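PDB 6RIW: ORF10, which forms the ketosynthase-chain length factor didomain of a polyunsaturated fatty acid synthase and probably catalyses the condensation step that extends acyl chains. Local coordinates for residues 4-9 with 266-271. Sequence-based numbering, arbitrary orientation.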
loop_
_atom_site.group_PDB
_atom_site.type_symbol
_atom_site.label_atom_id
_atom_site.label_comp_id
_atom_site.label_asym_id
_atom_site.label_seq_id
_atom_site.Cartn_x
_atom_site.Cartn_y
_atom_site.Cartn_z
ATOM N N ILE A 4 -2.018 -26.591 1.115
ATOM C CA ILE A 4 -0.899 -25.789 1.602
ATOM C C ILE A 4 -0.797 -25.984 3.109
ATOM O O ILE A 4 -1.802 -25.878 3.822
ATOM C CB ILE A 4 -1.077 -24.298 1.247
ATOM C CG1 ILE A 4 -1.169 -24.132 -0.278
ATOM C CG2 ILE A 4 0.074 -23.481 1.839
ATOM C CD1 ILE A 4 0.088 -24.619 -1.030
ATOM N N ALA A 5 0.406 -26.279 3.588
ATOM C CA ALA A 5 0.668 -26.445 5.014
ATOM C C ALA A 5 1.214 -25.145 5.584
ATOM O O ALA A 5 2.109 -24.534 4.989
ATOM C CB ALA A 5 1.667 -27.572 5.261
ATOM N N VAL A 6 0.659 -24.722 6.721
ATOM C CA VAL A 6 1.244 -23.671 7.542
ATOM C C VAL A 6 2.272 -24.307 8.470
ATOM O O VAL A 6 1.919 -25.119 9.337
ATOM C CB VAL A 6 0.164 -22.934 8.348
ATOM C CG1 VAL A 6 0.793 -21.741 9.108
ATOM C CG2 VAL A 6 -0.972 -22.506 7.435
ATOM N N VAL A 7 3.542 -23.943 8.302
ATOM C CA VAL A 7 4.619 -24.600 9.039
ATOM C C VAL A 7 5.325 -23.671 10.009
ATOM O O VAL A 7 6.255 -24.112 10.706
ATOM C CB VAL A 7 5.629 -25.261 8.085
ATOM C CG1 VAL A 7 4.903 -26.253 7.172
ATOM C CG2 VAL A 7 6.379 -24.202 7.236
ATOM N N GLY A 8 4.904 -22.413 10.105
ATOM C CA GLY A 8 5.497 -21.496 11.058
ATOM C C GLY A 8 4.580 -20.309 11.241
ATOM O O GLY A 8 3.921 -19.903 10.278
ATOM N N ILE A 9 4.491 -19.770 12.460
ATOM C CA ILE A 9 3.589 -18.654 12.759
ATOM C C ILE A 9 4.285 -17.715 13.723
ATOM O O ILE A 9 5.018 -18.160 14.616
ATOM C CB ILE A 9 2.257 -19.128 13.386
ATOM C CG1 ILE A 9 1.587 -20.206 12.537
ATOM C CG2 ILE A 9 1.303 -17.952 13.607
ATOM C CD1 ILE A 9 0.178 -20.568 12.989
ATOM N N MET A 266 3.199 -15.815 8.594
ATOM C CA MET A 266 3.102 -17.268 8.504
ATOM C C MET A 266 4.051 -17.790 7.433
ATOM O O MET A 266 4.325 -17.104 6.441
ATOM C CB MET A 266 1.691 -17.691 8.162
ATOM C CG MET A 266 0.725 -17.707 9.328
ATOM S SD MET A 266 -0.948 -17.503 8.672
ATOM C CE MET A 266 -0.727 -18.306 7.093
ATOM N N VAL A 267 4.535 -19.020 7.623
ATOM C CA VAL A 267 5.400 -19.702 6.660
ATOM C C VAL A 267 4.591 -20.813 6.004
ATOM O O VAL A 267 4.015 -21.656 6.708
ATOM C CB VAL A 267 6.663 -20.289 7.327
ATOM C CG1 VAL A 267 7.577 -20.876 6.258
ATOM C CG2 VAL A 267 7.378 -19.254 8.159
ATOM N N LEU A 268 4.536 -20.812 4.665
ATOM C CA LEU A 268 3.701 -21.720 3.886
ATOM C C LEU A 268 4.531 -22.610 2.969
ATOM O O LEU A 268 5.471 -22.145 2.317
ATOM C CB LEU A 268 2.698 -20.949 3.018
ATOM C CG LEU A 268 1.843 -19.891 3.706
ATOM C CD1 LEU A 268 0.902 -19.232 2.707
ATOM C CD2 LEU A 268 1.052 -20.522 4.847
ATOM N N LYS A 269 4.140 -23.883 2.872
ATOM C CA LYS A 269 4.730 -24.803 1.903
ATOM C C LYS A 269 3.631 -25.690 1.337
ATOM O O LYS A 269 2.590 -25.883 1.968
ATOM C CB LYS A 269 5.833 -25.686 2.536
ATOM C CG LYS A 269 7.134 -24.934 2.872
ATOM C CD LYS A 269 8.060 -25.786 3.760
ATOM C CE LYS A 269 8.621 -26.996 3.010
ATOM N NZ LYS A 269 9.839 -27.561 3.694
ATOM N N ARG A 270 3.847 -26.202 0.125
ATOM C CA ARG A 270 2.967 -27.247 -0.382
ATOM C C ARG A 270 3.021 -28.434 0.582
ATOM O O ARG A 270 4.082 -28.766 1.114
ATOM C CB ARG A 270 3.388 -27.661 -1.809
ATOM C CG ARG A 270 3.206 -26.542 -2.854
ATOM C CD ARG A 270 3.721 -26.916 -4.251
ATOM N NE ARG A 270 5.153 -27.177 -4.224
ATOM C CZ ARG A 270 6.089 -26.283 -4.520
ATOM N NH1 ARG A 270 7.372 -26.605 -4.428
ATOM N NH2 ARG A 270 5.755 -25.057 -4.900
ATOM N N GLN A 271 1.863 -29.039 0.848
ATOM C CA GLN A 271 1.810 -30.095 1.863
ATOM C C GLN A 271 2.758 -31.244 1.533
ATOM O O GLN A 271 3.398 -31.799 2.433
ATOM C CB GLN A 271 0.387 -30.626 2.020
ATOM C CG GLN A 271 0.226 -31.543 3.250
ATOM C CD GLN A 271 -0.985 -32.437 3.128
ATOM O OE1 GLN A 271 -1.597 -32.515 2.066
ATOM N NE2 GLN A 271 -1.345 -33.107 4.218
#
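Ala-5 and Lys-269 pair through two backbone hydrogen bonds in an antiparallel ladder. Ala-5 N gives to Lys-269 O at 2.7 Å, and Lys-269 N returns to Ala-5 O at 3.0 Å. Further along, Val-7 N meets Val-267 O at 2.8 Å. Val-267 N then bonds not to Val-7 but to Gly-8 O, at 2.9 Å, and lies above that carbonyl's plane. Val-7 and Gly-8 thus both face Val-267, a classic beta bulge. The CA atoms of Leu-268 and Met-266 add C-H...O contacts to Ala-5 O and Gly-8 O.

The two strands neighbour each other in the thiolase-fold core of the ketosynthase domain. Strand 283-292 flanks 4-12 on its other edge, and strand 217-224 flanks 259-270. The magnesium ion bound at Met-1 and Lys-286 lies about 7 Å from the Ile-4 side chain.

Apolar contacts follow on both faces. On one, Val-6 CG2 lies beside Leu-268 CD2 at 3.8 Å, and Val-6 CG1 touches Met-266 CG. Ile-9 runs alongside Met-266. Helices 198-211 and 374-387 pack on this face. Ile-4 CG1 lies anti to the carbonyl carbon (chi1 -60°), which leaves CG2 beside that carbon, against Leu-268 CB at 3.8 Å. From the bulge, Val-7 puts CG2 between its own N and carbonyl carbon, where it meets Val-267 CG1 at 3.7 Å, the two side chains crossing at about a right angle. Helix 88-104 covers this pair.

The polar ends turn to other partners. Lys-269 NZ forms salt bridges with Asp-277 and Asp-279. Arg-270 stands at the N-cap position, just before helix 271-277. Its NH1 makes a salt bridge with Asp-273 and a hydrogen bond to Asn-216. Gln-271 NE2 is held by the carbonyls of Thr-453 and Thr-455.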